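Local structure of short Chain Dehydrogenase yciK (Salmonella enterica subsp. enterica serovar Typhimurium, 3IAH) at residues E50-V55 and P67-L72; T21-G26 and V42-R47; A103-E108 and M124-N129. The protein binds NADP in a Rossmann-type fold and is probably an NADP-dependent oxidoreductase of the short-chain dehydrogenase family, perhaps an oxoacyl-(acyl carrier protein) reductase. One frame throughout, in Å; residues are numbered along the deposited sequence. Where two conformers were deposited one is given.

Contact 1 of 3, residues E50-V55 and P67-L72; sequences EKLRRV and PQWFTL. With NAP (NADP nicotinamide-adenine-dinucleotide phosphate), chain C.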
loop_
_atom_site.group_PDB
_atom_site.type_symbol
_atom_site.label_atom_id
_atom_site.label_comp_id
_atom_site.label_asym_id
_atom_site.label_seq_id
_atom_site.Cartn_x
_atom_site.Cartn_y
_atom_site.Cartn_z
ATOM N N GLU A 50 14.414 7.789 -26.418
ATOM C CA GLU A 50 14.278 7.225 -27.761
ATOM C C GLU A 50 12.947 6.514 -27.928
ATOM O O GLU A 50 12.295 6.686 -28.955
ATOM C CB GLU A 50 15.444 6.295 -28.125
ATOM C CG GLU A 50 16.806 6.979 -28.090
ATOM C CD GLU A 50 16.892 8.219 -28.976
ATOM O OE1 GLU A 50 17.637 9.147 -28.591
ATOM O OE2 GLU A 50 16.205 8.287 -30.027
ATOM N N LYS A 51 12.537 5.719 -26.937
ATOM C CA LYS A 51 11.238 5.041 -27.029
ATOM C C LYS A 51 10.106 6.059 -27.120
ATOM O O LYS A 51 9.202 5.898 -27.940
ATOM C CB LYS A 51 10.952 4.113 -25.853
ATOM C CG LYS A 51 11.670 2.785 -25.808
ATOM C CD LYS A 51 11.067 2.017 -24.635
ATOM C CE LYS A 51 11.496 0.595 -24.506
ATOM N NZ LYS A 51 10.708 0.015 -23.366
ATOM N N LEU A 52 10.156 7.089 -26.269
ATOM C CA LEU A 52 9.148 8.155 -26.270
ATOM C C LEU A 52 9.063 8.875 -27.610
ATOM O O LEU A 52 7.957 9.143 -28.099
ATOM C CB LEU A 52 9.421 9.177 -25.163
ATOM C CG LEU A 52 9.152 8.755 -23.724
ATOM C CD1 LEU A 52 9.710 9.775 -22.761
ATOM C CD2 LEU A 52 7.643 8.567 -23.493
ATOM N N ARG A 53 10.221 9.182 -28.193
ATOM C CA ARG A 53 10.284 9.864 -29.479
ATOM C C ARG A 53 9.607 9.016 -30.545
ATOM O O ARG A 53 8.857 9.547 -31.355
ATOM C CB ARG A 53 11.732 10.145 -29.893
ATOM C CG ARG A 53 11.883 11.083 -31.096
ATOM C CD ARG A 53 13.334 11.117 -31.593
ATOM N NE ARG A 53 14.270 11.235 -30.472
ATOM C CZ ARG A 53 14.639 12.373 -29.881
ATOM N NH1 ARG A 53 14.165 13.552 -30.284
ATOM N NH2 ARG A 53 15.497 12.325 -28.867
ATOM N N ARG A 54 9.854 7.704 -30.542
ATOM C CA ARG A 54 9.226 6.834 -31.541
ATOM C C ARG A 54 7.712 6.847 -31.422
ATOM O O ARG A 54 7.032 6.935 -32.432
ATOM C CB ARG A 54 9.726 5.382 -31.513
ATOM C CG ARG A 54 11.191 5.183 -31.883
ATOM C CD ARG A 54 11.450 3.730 -32.323
ATOM N NE ARG A 54 10.904 2.763 -31.371
ATOM C CZ ARG A 54 11.548 2.263 -30.319
ATOM N NH1 ARG A 54 10.925 1.394 -29.523
ATOM N NH2 ARG A 54 12.803 2.619 -30.050
ATOM N N VAL A 55 7.176 6.753 -30.202
ATOM C CA VAL A 55 5.725 6.782 -30.035
ATOM C C VAL A 55 5.150 8.131 -30.504
ATOM O O VAL A 55 4.099 8.158 -31.156
ATOM C CB VAL A 55 5.286 6.485 -28.581
ATOM C CG1 VAL A 55 3.760 6.586 -28.437
ATOM C CG2 VAL A 55 5.762 5.106 -28.154
ATOM N N PRO A 67 2.828 15.126 -30.643
ATOM C CA PRO A 67 2.628 15.402 -29.221
ATOM C C PRO A 67 3.956 15.521 -28.489
ATOM O O PRO A 67 4.949 14.913 -28.918
ATOM C CB PRO A 67 1.869 14.170 -28.741
ATOM C CG PRO A 67 2.365 13.083 -29.599
ATOM C CD PRO A 67 2.656 13.691 -30.941
ATOM N N GLN A 68 3.981 16.283 -27.397
ATOM C CA GLN A 68 5.209 16.456 -26.636
ATOM C C GLN A 68 5.413 15.318 -25.648
ATOM O O GLN A 68 4.453 14.672 -25.194
ATOM C CB GLN A 68 5.262 17.799 -25.892
ATOM C CG GLN A 68 5.350 19.021 -26.801
ATOM C CD GLN A 68 5.594 20.321 -26.037
ATOM O OE1 GLN A 68 5.546 20.360 -24.805
ATOM N NE2 GLN A 68 5.867 21.391 -26.774
ATOM N N TRP A 69 6.681 15.075 -25.339
ATOM C CA TRP A 69 7.047 14.049 -24.393
ATOM C C TRP A 69 8.006 14.643 -23.368
ATOM O O TRP A 69 8.728 15.599 -23.661
ATOM C CB TRP A 69 7.633 12.806 -25.089
ATOM C CG TRP A 69 8.779 13.089 -25.992
ATOM C CD1 TRP A 69 8.727 13.277 -27.344
ATOM C CD2 TRP A 69 10.147 13.239 -25.618
ATOM N NE1 TRP A 69 9.978 13.525 -27.834
ATOM C CE2 TRP A 69 10.870 13.512 -26.795
ATOM C CE3 TRP A 69 10.832 13.173 -24.402
ATOM C CZ2 TRP A 69 12.247 13.717 -26.796
ATOM C CZ3 TRP A 69 12.203 13.380 -24.401
ATOM C CH2 TRP A 69 12.894 13.648 -25.593
ATOM N N PHE A 70 7.985 14.084 -22.162
ATOM C CA PHE A 70 8.860 14.527 -21.092
ATOM C C PHE A 70 9.481 13.302 -20.436
ATOM O O PHE A 70 8.807 12.289 -20.222
ATOM C CB PHE A 70 8.097 15.376 -20.057
ATOM C CG PHE A 70 7.544 16.650 -20.611
ATOM C CD1 PHE A 70 8.280 17.836 -20.549
ATOM C CD2 PHE A 70 6.290 16.675 -21.210
ATOM C CE1 PHE A 70 7.766 19.022 -21.072
ATOM C CE2 PHE A 70 5.770 17.848 -21.733
ATOM C CZ PHE A 70 6.513 19.032 -21.666
ATOM N N THR A 71 10.773 13.367 -20.149
ATOM C CA THR A 71 11.426 12.251 -19.492
ATOM C C THR A 71 11.404 12.498 -17.985
ATOM O O THR A 71 11.680 13.611 -17.515
ATOM C CB THR A 71 12.870 12.032 -19.963
ATOM O OG1 THR A 71 13.644 13.196 -19.679
ATOM C CG2 THR A 71 12.901 11.755 -21.457
ATOM N N LEU A 72 11.060 11.448 -17.246
ATOM C CA LEU A 72 10.989 11.471 -15.796
ATOM C C LEU A 72 11.141 10.034 -15.324
ATOM O O LEU A 72 10.265 9.205 -15.565
ATOM C CB LEU A 72 9.642 12.020 -15.307
ATOM C CG LEU A 72 9.468 12.140 -13.785
ATOM C CD1 LEU A 72 10.478 13.131 -13.213
ATOM C CD2 LEU A 72 8.035 12.565 -13.409
HETATM P PA NAP C . 5.102 -2.583 -19.525
HETATM O O1A NAP C . 4.963 -3.063 -20.901
HETATM O O2A NAP C . 6.316 -3.031 -18.822
HETATM O O5B NAP C . 5.154 -1.007 -19.434
HETATM C C5B NAP C . 5.510 -0.370 -18.240
HETATM C C4B NAP C . 5.687 1.106 -18.568
HETATM O O4B NAP C . 6.024 1.713 -17.339
HETATM C C3B NAP C . 6.814 1.370 -19.559
HETATM O O3B NAP C . 6.567 2.475 -20.400
HETATM C C2B NAP C . 7.948 1.666 -18.623
HETATM O O2B NAP C . 9.020 2.367 -19.215
HETATM C C1B NAP C . 7.204 2.425 -17.507
HETATM N N9A NAP C . 8.146 2.437 -16.402
HETATM C C8A NAP C . 8.657 1.392 -15.688
HETATM N N7A NAP C . 9.539 1.898 -14.799
HETATM C C5A NAP C . 9.594 3.238 -14.960
HETATM C C6A NAP C . 10.326 4.236 -14.339
HETATM N N6A NAP C . 11.186 3.927 -13.366
HETATM N N1A NAP C . 10.150 5.555 -14.733
HETATM C C2A NAP C . 9.271 5.879 -15.750
HETATM N N3A NAP C . 8.546 4.881 -16.372
HETATM C C4A NAP C . 8.726 3.584 -15.974
HETATM O O3 NAP C . 3.869 -2.978 -18.608
HETATM P PN NAP C . 2.322 -2.957 -18.845
HETATM O O1N NAP C . 2.019 -2.098 -20.024
HETATM O O2N NAP C . 1.822 -4.336 -18.714
HETATM O O5D NAP C . 1.892 -2.216 -17.499
HETATM C C5D NAP C . 1.171 -1.013 -17.502
HETATM C C4D NAP C . 0.455 -0.927 -16.173
HETATM O O4D NAP C . -0.503 -1.948 -16.156
HETATM C C3D NAP C . 1.323 -1.135 -14.932
HETATM O O3D NAP C . 0.946 -0.200 -13.914
HETATM C C2D NAP C . 0.986 -2.555 -14.503
HETATM O O2D NAP C . 1.162 -2.765 -13.133
HETATM C C1D NAP C . -0.441 -2.647 -14.900
HETATM N N1N NAP C . -1.016 -3.989 -15.114
HETATM C C2N NAP C . -0.631 -4.716 -16.218
HETATM C C3N NAP C . -1.169 -5.978 -16.419
HETATM C C7N NAP C . -0.779 -6.801 -17.638
HETATM O O7N NAP C . -1.359 -8.049 -17.699
HETATM N N7N NAP C . 0.051 -6.320 -18.569
HETATM C C4N NAP C . -2.092 -6.484 -15.496
HETATM C C5N NAP C . -2.472 -5.727 -14.371
HETATM C C6N NAP C . -1.912 -4.480 -14.203
HETATM P P2B NAP C . 10.098 1.706 -20.266
HETATM O O1X NAP C . 11.317 2.548 -20.264
HETATM O O2X NAP C . 10.493 0.323 -19.834
HETATM O O3X NAP C . 9.569 1.687 -21.668
#

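Contact 2 of 3, residues T21-G26 and V42-R47; sequences TGASDG and VILLGR. With NAP (NADP nicotinamide-adenine-dinucleotide phosphate), chain C.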
loop_
_atom_site.group_PDB
_atom_site.type_symbol
_atom_site.label_atom_id
_atom_site.label_comp_id
_atom_site.label_asym_id
_atom_site.label_seq_id
_atom_site.Cartn_x
_atom_site.Cartn_y
_atom_site.Cartn_z
ATOM N N THR A 21 1.583 8.316 -18.355
ATOM C CA THR A 21 2.887 7.870 -17.879
ATOM C C THR A 21 3.097 6.448 -18.414
ATOM O O THR A 21 2.116 5.733 -18.707
ATOM C CB THR A 21 3.040 7.889 -16.336
ATOM O OG1 THR A 21 2.221 6.869 -15.731
ATOM C CG2 THR A 21 2.704 9.290 -15.767
ATOM N N GLY A 22 4.351 6.022 -18.504
ATOM C CA GLY A 22 4.684 4.702 -19.058
ATOM C C GLY A 22 4.137 4.635 -20.483
ATOM O O GLY A 22 3.621 3.616 -20.914
ATOM N N ALA A 23 4.264 5.742 -21.210
ATOM C CA ALA A 23 3.752 5.859 -22.578
ATOM C C ALA A 23 4.662 5.277 -23.656
ATOM O O ALA A 23 4.298 5.298 -24.829
ATOM C CB ALA A 23 3.475 7.333 -22.893
ATOM N N SER A 24 5.827 4.753 -23.270
ATOM C CA SER A 24 6.797 4.192 -24.219
ATOM C C SER A 24 6.608 2.722 -24.597
ATOM O O SER A 24 7.282 2.228 -25.505
ATOM C CB SER A 24 8.215 4.397 -23.679
ATOM O OG SER A 24 8.308 3.963 -22.343
ATOM N N ASP A 25 5.714 2.009 -23.920
ATOM C CA ASP A 25 5.518 0.618 -24.259
ATOM C C ASP A 25 4.216 0.117 -23.666
ATOM O O ASP A 25 3.576 0.814 -22.881
ATOM C CB ASP A 25 6.687 -0.193 -23.674
ATOM C CG ASP A 25 6.944 -1.498 -24.406
ATOM O OD1 ASP A 25 6.146 -1.914 -25.280
ATOM O OD2 ASP A 25 7.988 -2.104 -24.093
ATOM N N GLY A 26 3.843 -1.094 -24.062
ATOM C CA GLY A 26 2.662 -1.764 -23.556
ATOM C C GLY A 26 1.384 -0.970 -23.523
ATOM O O GLY A 26 1.037 -0.293 -24.493
ATOM N N VAL A 42 -2.122 14.796 -26.503
ATOM C CA VAL A 42 -1.448 13.869 -25.587
ATOM C C VAL A 42 -0.063 14.315 -25.146
ATOM O O VAL A 42 0.695 14.868 -25.938
ATOM C CB VAL A 42 -1.351 12.461 -26.244
ATOM C CG1 VAL A 42 -0.551 11.494 -25.368
ATOM C CG2 VAL A 42 -2.745 11.911 -26.516
ATOM N N ILE A 43 0.238 14.095 -23.866
ATOM C CA ILE A 43 1.536 14.403 -23.292
ATOM C C ILE A 43 2.077 13.042 -22.854
ATOM O O ILE A 43 1.457 12.359 -22.034
ATOM C CB ILE A 43 1.446 15.386 -22.126
ATOM C CG1 ILE A 43 0.874 16.718 -22.626
ATOM C CG2 ILE A 43 2.828 15.585 -21.516
ATOM C CD1 ILE A 43 0.611 17.743 -21.531
ATOM N N LEU A 44 3.236 12.672 -23.386
ATOM C CA LEU A 44 3.853 11.380 -23.100
ATOM C C LEU A 44 4.955 11.454 -22.057
ATOM O O LEU A 44 5.886 12.245 -22.201
ATOM C CB LEU A 44 4.485 10.850 -24.383
ATOM C CG LEU A 44 3.603 10.799 -25.627
ATOM C CD1 LEU A 44 4.425 10.348 -26.828
ATOM C CD2 LEU A 44 2.426 9.872 -25.382
ATOM N N LEU A 45 4.850 10.639 -21.010
ATOM C CA LEU A 45 5.881 10.575 -19.973
ATOM C C LEU A 45 6.470 9.179 -19.954
ATOM O O LEU A 45 5.750 8.180 -20.096
ATOM C CB LEU A 45 5.400 10.966 -18.577
ATOM C CG LEU A 45 5.642 12.404 -18.146
ATOM C CD1 LEU A 45 4.850 13.423 -18.983
ATOM C CD2 LEU A 45 5.344 12.513 -16.648
ATOM N N GLY A 46 7.789 9.126 -19.788
ATOM C CA GLY A 46 8.535 7.892 -19.727
ATOM C C GLY A 46 9.960 8.184 -19.291
ATOM O O GLY A 46 10.304 9.328 -19.004
ATOM N N ARG A 47 10.786 7.160 -19.231
ATOM C CA ARG A 47 12.187 7.335 -18.832
ATOM C C ARG A 47 13.134 7.228 -20.018
ATOM O O ARG A 47 14.239 7.763 -19.974
ATOM C CB ARG A 47 12.579 6.311 -17.762
ATOM C CG ARG A 47 12.322 4.884 -18.176
ATOM C CD ARG A 47 12.779 3.867 -17.158
ATOM N NE ARG A 47 12.339 2.544 -17.598
ATOM C CZ ARG A 47 12.460 1.426 -16.888
ATOM N NH1 ARG A 47 12.012 0.285 -17.392
ATOM N NH2 ARG A 47 13.018 1.437 -15.681
HETATM P PA NAP C . 5.102 -2.583 -19.525
HETATM O O1A NAP C . 4.963 -3.063 -20.901
HETATM O O2A NAP C . 6.316 -3.031 -18.822
HETATM O O5B NAP C . 5.154 -1.007 -19.434
HETATM C C5B NAP C . 5.510 -0.370 -18.240
HETATM C C4B NAP C . 5.687 1.106 -18.568
HETATM O O4B NAP C . 6.024 1.713 -17.339
HETATM C C3B NAP C . 6.814 1.370 -19.559
HETATM O O3B NAP C . 6.567 2.475 -20.400
HETATM C C2B NAP C . 7.948 1.666 -18.623
HETATM O O2B NAP C . 9.020 2.367 -19.215
HETATM C C1B NAP C . 7.204 2.425 -17.507
HETATM N N9A NAP C . 8.146 2.437 -16.402
HETATM C C8A NAP C . 8.657 1.392 -15.688
HETATM N N7A NAP C . 9.539 1.898 -14.799
HETATM C C5A NAP C . 9.594 3.238 -14.960
HETATM C C6A NAP C . 10.326 4.236 -14.339
HETATM N N6A NAP C . 11.186 3.927 -13.366
HETATM N N1A NAP C . 10.150 5.555 -14.733
HETATM C C2A NAP C . 9.271 5.879 -15.750
HETATM N N3A NAP C . 8.546 4.881 -16.372
HETATM C C4A NAP C . 8.726 3.584 -15.974
HETATM O O3 NAP C . 3.869 -2.978 -18.608
HETATM P PN NAP C . 2.322 -2.957 -18.845
HETATM O O1N NAP C . 2.019 -2.098 -20.024
HETATM O O2N NAP C . 1.822 -4.336 -18.714
HETATM O O5D NAP C . 1.892 -2.216 -17.499
HETATM C C5D NAP C . 1.171 -1.013 -17.502
HETATM C C4D NAP C . 0.455 -0.927 -16.173
HETATM O O4D NAP C . -0.503 -1.948 -16.156
HETATM C C3D NAP C . 1.323 -1.135 -14.932
HETATM O O3D NAP C . 0.946 -0.200 -13.914
HETATM C C2D NAP C . 0.986 -2.555 -14.503
HETATM O O2D NAP C . 1.162 -2.765 -13.133
HETATM C C1D NAP C . -0.441 -2.647 -14.900
HETATM N N1N NAP C . -1.016 -3.989 -15.114
HETATM C C2N NAP C . -0.631 -4.716 -16.218
HETATM C C3N NAP C . -1.169 -5.978 -16.419
HETATM C C7N NAP C . -0.779 -6.801 -17.638
HETATM O O7N NAP C . -1.359 -8.049 -17.699
HETATM N N7N NAP C . 0.051 -6.320 -18.569
HETATM C C4N NAP C . -2.092 -6.484 -15.496
HETATM C C5N NAP C . -2.472 -5.727 -14.371
HETATM C C6N NAP C . -1.912 -4.480 -14.203
HETATM P P2B NAP C . 10.098 1.706 -20.266
HETATM O O1X NAP C . 11.317 2.548 -20.264
HETATM O O2X NAP C . 10.493 0.323 -19.834
HETATM O O3X NAP C . 9.569 1.687 -21.668
HETATM O O HOH W 1 10.391 4.941 -21.030
#

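Contact 3 of 3, residues A103-E108 and M124-N129; sequences AGLLGE and MQVNVN. With NAP (NADP nicotinamide-adenine-dinucleotide phosphate), chain C.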
loop_
_atom_site.group_PDB
_atom_site.type_symbol
_atom_site.label_atom_id
_atom_site.label_comp_id
_atom_site.label_asym_id
_atom_site.label_seq_id
_atom_site.Cartn_x
_atom_site.Cartn_y
_atom_site.Cartn_z
ATOM N N ALA A 103 2.508 3.866 -15.556
ATOM C CA ALA A 103 3.831 3.361 -15.248
ATOM C C ALA A 103 3.814 2.474 -14.020
ATOM O O ALA A 103 3.087 2.724 -13.062
ATOM C CB ALA A 103 4.790 4.499 -15.035
ATOM N N GLY A 104 4.619 1.426 -14.073
ATOM C CA GLY A 104 4.719 0.509 -12.969
ATOM C C GLY A 104 5.907 -0.426 -13.104
ATOM O O GLY A 104 6.387 -0.681 -14.225
ATOM N N LEU A 105 6.376 -0.920 -11.964
ATOM C CA LEU A 105 7.486 -1.860 -11.897
ATOM C C LEU A 105 6.970 -3.134 -11.220
ATOM O O LEU A 105 6.301 -3.061 -10.199
ATOM C CB LEU A 105 8.649 -1.256 -11.096
ATOM C CG LEU A 105 9.969 -1.996 -10.939
ATOM C CD1 LEU A 105 10.657 -2.267 -12.291
ATOM C CD2 LEU A 105 10.904 -1.184 -10.041
ATOM N N LEU A 106 7.283 -4.298 -11.796
ATOM C CA LEU A 106 6.853 -5.580 -11.232
ATOM C C LEU A 106 7.728 -6.079 -10.096
ATOM O O LEU A 106 7.234 -6.609 -9.117
ATOM C CB LEU A 106 6.887 -6.664 -12.312
ATOM C CG LEU A 106 6.460 -8.070 -11.903
ATOM C CD1 LEU A 106 5.021 -8.114 -11.502
ATOM C CD2 LEU A 106 6.727 -9.041 -13.046
ATOM N N GLY A 107 9.034 -5.912 -10.239
ATOM C CA GLY A 107 9.970 -6.441 -9.268
ATOM C C GLY A 107 10.169 -7.889 -9.703
ATOM O O GLY A 107 10.091 -8.189 -10.891
ATOM N N GLU A 108 10.409 -8.788 -8.749
ATOM C CA GLU A 108 10.635 -10.211 -9.051
ATOM C C GLU A 108 9.611 -11.101 -8.358
ATOM O O GLU A 108 9.285 -10.887 -7.199
ATOM C CB GLU A 108 12.047 -10.622 -8.636
ATOM C CG GLU A 108 13.166 -9.943 -9.462
ATOM C CD GLU A 108 13.220 -10.395 -10.932
ATOM O OE1 GLU A 108 12.689 -11.487 -11.260
ATOM O OE2 GLU A 108 13.821 -9.664 -11.755
HETATM N N MSE A 124 8.084 -0.128 -4.566
HETATM C CA MSE A 124 7.305 0.845 -3.782
HETATM C C MSE A 124 7.605 2.289 -4.223
HETATM O O MSE A 124 6.699 3.143 -4.258
HETATM C CB MSE A 124 7.569 0.667 -2.290
HETATM C CG MSE A 124 7.043 -0.625 -1.717
HETATM SE SE MSE A 124 5.102 -0.743 -1.688
HETATM C CE MSE A 124 4.754 0.731 -0.501
ATOM N N GLN A 125 8.864 2.562 -4.566
ATOM C CA GLN A 125 9.249 3.899 -4.994
ATOM C C GLN A 125 8.543 4.304 -6.305
ATOM O O GLN A 125 7.981 5.394 -6.399
ATOM C CB GLN A 125 10.775 4.019 -5.103
ATOM C CG GLN A 125 11.273 5.443 -5.227
ATOM C CD GLN A 125 10.876 6.292 -4.020
ATOM O OE1 GLN A 125 10.718 5.777 -2.906
ATOM N NE2 GLN A 125 10.741 7.595 -4.231
ATOM N N VAL A 126 8.557 3.436 -7.311
ATOM C CA VAL A 126 7.916 3.753 -8.584
ATOM C C VAL A 126 6.410 3.740 -8.518
ATOM O O VAL A 126 5.736 4.702 -8.930
ATOM C CB VAL A 126 8.316 2.738 -9.704
ATOM C CG1 VAL A 126 7.507 2.972 -10.987
ATOM C CG2 VAL A 126 9.790 2.807 -9.985
ATOM N N ASN A 127 5.870 2.650 -7.993
ATOM C CA ASN A 127 4.438 2.466 -7.965
ATOM C C ASN A 127 3.667 3.310 -6.968
ATOM O O ASN A 127 2.519 3.662 -7.222
ATOM C CB ASN A 127 4.099 0.987 -7.725
ATOM C CG ASN A 127 4.661 0.072 -8.805
ATOM O OD1 ASN A 127 5.320 0.535 -9.748
ATOM N ND2 ASN A 127 4.384 -1.238 -8.683
ATOM N N VAL A 128 4.290 3.626 -5.853
ATOM C CA VAL A 128 3.601 4.396 -4.825
ATOM C C VAL A 128 4.183 5.803 -4.603
ATOM O O VAL A 128 3.508 6.810 -4.843
ATOM C CB VAL A 128 3.600 3.656 -3.466
ATOM C CG1 VAL A 128 2.826 4.463 -2.413
ATOM C CG2 VAL A 128 3.002 2.242 -3.561
ATOM N N ASN A 129 5.419 5.878 -4.143
ATOM C CA ASN A 129 5.995 7.180 -3.776
ATOM C C ASN A 129 6.117 8.204 -4.903
ATOM O O ASN A 129 5.648 9.333 -4.748
ATOM C CB ASN A 129 7.333 7.004 -3.057
ATOM C CG ASN A 129 7.201 6.223 -1.764
ATOM O OD1 ASN A 129 6.118 6.118 -1.181
ATOM N ND2 ASN A 129 8.317 5.693 -1.290
HETATM P PA NAP C . 5.102 -2.583 -19.525
HETATM O O1A NAP C . 4.963 -3.063 -20.901
HETATM O O2A NAP C . 6.316 -3.031 -18.822
HETATM O O5B NAP C . 5.154 -1.007 -19.434
HETATM C C5B NAP C . 5.510 -0.370 -18.240
HETATM C C4B NAP C . 5.687 1.106 -18.568
HETATM O O4B NAP C . 6.024 1.713 -17.339
HETATM C C3B NAP C . 6.814 1.370 -19.559
HETATM O O3B NAP C . 6.567 2.475 -20.400
HETATM C C2B NAP C . 7.948 1.666 -18.623
HETATM O O2B NAP C . 9.020 2.367 -19.215
HETATM C C1B NAP C . 7.204 2.425 -17.507
HETATM N N9A NAP C . 8.146 2.437 -16.402
HETATM C C8A NAP C . 8.657 1.392 -15.688
HETATM N N7A NAP C . 9.539 1.898 -14.799
HETATM C C5A NAP C . 9.594 3.238 -14.960
HETATM C C6A NAP C . 10.326 4.236 -14.339
HETATM N N6A NAP C . 11.186 3.927 -13.366
HETATM N N1A NAP C . 10.150 5.555 -14.733
HETATM C C2A NAP C . 9.271 5.879 -15.750
HETATM N N3A NAP C . 8.546 4.881 -16.372
HETATM C C4A NAP C . 8.726 3.584 -15.974
HETATM O O3 NAP C . 3.869 -2.978 -18.608
HETATM P PN NAP C . 2.322 -2.957 -18.845
HETATM O O1N NAP C . 2.019 -2.098 -20.024
HETATM O O2N NAP C . 1.822 -4.336 -18.714
HETATM O O5D NAP C . 1.892 -2.216 -17.499
HETATM C C5D NAP C . 1.171 -1.013 -17.502
HETATM C C4D NAP C . 0.455 -0.927 -16.173
HETATM O O4D NAP C . -0.503 -1.948 -16.156
HETATM C C3D NAP C . 1.323 -1.135 -14.932
HETATM O O3D NAP C . 0.946 -0.200 -13.914
HETATM C C2D NAP C . 0.986 -2.555 -14.503
HETATM O O2D NAP C . 1.162 -2.765 -13.133
HETATM C C1D NAP C . -0.441 -2.647 -14.900
HETATM N N1N NAP C . -1.016 -3.989 -15.114
HETATM C C2N NAP C . -0.631 -4.716 -16.218
HETATM C C3N NAP C . -1.169 -5.978 -16.419
HETATM C C7N NAP C . -0.779 -6.801 -17.638
HETATM O O7N NAP C . -1.359 -8.049 -17.699
HETATM N N7N NAP C . 0.051 -6.320 -18.569
HETATM C C4N NAP C . -2.092 -6.484 -15.496
HETATM C C5N NAP C . -2.472 -5.727 -14.371
HETATM C C6N NAP C . -1.912 -4.480 -14.203
HETATM P P2B NAP C . 10.098 1.706 -20.266
HETATM O O1X NAP C . 11.317 2.548 -20.264
HETATM O O2X NAP C . 10.493 0.323 -19.834
HETATM O O3X NAP C . 9.569 1.687 -21.668
#

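Contact 1 of 3, residues E50-V55 and P67-L72
Helix 50-55 runs nearly antiparallel to strand 68-71 where Leu52 faces Trp69, their local axes 168° apart and 8.7 Å from each other at closest approach. Leu52 makes most of the helix's contribution, against the indole of Trp69. Its CB sits over one face of the ring, off toward the rim, while its CD1 reaches on along the strand to Trp69 CE3 at 3.9 Å and to the methyl CG2 of Thr71 at 4.0 Å. Trp69 CB points toward the helix, and with CG between the backbone N and the carbonyl carbon (chi1 54°) the indole lies against Leu52; a broad ring suits packing between the helix and strand 68-71, the outermost strand of the sheet in this chain. These two elements close the beta-alpha-beta unit of strand 41-46, helix 49-63 and strand 68-71, part of the Rossmann fold that holds the cofactor. Arg53 meets the indole at CZ2, which lies over one face of its guanidinium, 4.0 Å from Arg53 NH1, with the two planes 83° apart, an edge-on approach and not a parallel stack. A salt bridge from Arg53 NH2 to Glu49 steadies that group, as does the longer pairing of Arg53 NE with Glu50 OE2 at 3.6 Å. The extended chain of Lys51 carries NZ to O3X of the NADP 2'-phosphate at 2.6 Å, where a positive charge fits the anion.

Contact 2 of 3, residues T21-G26 and V42-R47
Leu45, Ala23 and Thr21 bury the most surface here, and the carbonyl of Leu45 ties the turn after strand 17-21 to the neighbouring strand 42-46. Ala23 N donates to Leu45 O at 3.1 Å, almost straight (176°) and close to the direction in which the carbonyl points. The small methyl of Ala23 packs beside this bond, CB 3.7 Å from Leu45 O, so a compact apolar side chain suits the tight turn. Thr21 turns its methyl CG2 toward Leu45 CB at 4.2 Å, while its OG1 bonds to the backbone of Asn102 and Ala103. The same turn and the end of the strand grip the 2'-phosphate of NADP together. Ser24 OG donates to O3X and accepts from the ribose O3B, and a water joins it to Arg47 N and O1X. The extended Arg47 chain brings NE to O1X and NH1 to O2X, both at 2.9 Å and nearly straight, with adenine N7A over the centre of one guanidinium face. Gly22 and Gly26 have positive phi and lie against the cofactor, where a CB would collide with it. This is the TGxxxGxG glycine-rich turn of the short-chain dehydrogenase Rossmann fold, with a basic residue after the second strand as in NADP-preferring members.

Contact 3 of 3, residues A103-E108 and M124-N129
Asn127 on helix 117-142 reaches across to the backbone of Leu105 and clasps it with both ends of its amide. From CB, with CG anti to the carbonyl carbon (chi1 -60°), the chain brings CG to 3.7 Å from Leu105 N. OD1 then accepts from Leu105 N at 2.9 Å, in the carbonyl plane and on a lone pair, with Gly104 CA also close by. On the other branch ND2 donates to Leu105 O at 3.0 Å, the N-H bent to 150° and the oxygen tilted out of the amide plane; ND2 also bonds Ser171 OG. Donor and acceptor together suit asparagine to holding an irregular loop, and these partners fix which way the buried amide is turned. Beside it, Val126 CG2 meets Leu105 CD2 at 4.1 Å, the two side chains crossing at about a right angle. Val126 CG2 also touches NADP N6A at 3.8 Å. Gly104, whose missing CB would collide with the nicotinamide ribose O3D, lets the backbone pass between helix and cofactor. The loop that leaves strand 98-101 is held in this way to helix 117-142, while helix 166-186 lies beside selenomethionine Met124 and Val128, and Gln125 and Asn129 hydrogen-bond to Gln121 and Trp120 of the second subunit.

Along the chain contact 2 closes first, then contact 1, then contact 3, and all three touch the one bound NADP. Contacts 1 and 2 have centres about 7 Å apart and share the parallel sheet, since strands 68-71 and 41-46 are neighbours in it; helix 49-63 follows strand 41-46 directly and leads to strand 68-71. Contact 3 lies about 15 Å from contact 2 and 20 Å from contact 1, centre to centre. It still meets contact 2 through the Thr21 hydroxyl and the start of segment 103-108, whereas contact 1 and contact 3 do not touch. Cofactor binding thus draws on separate parts of the Rossmann fold, and contact 3 also reaches the subunit interface.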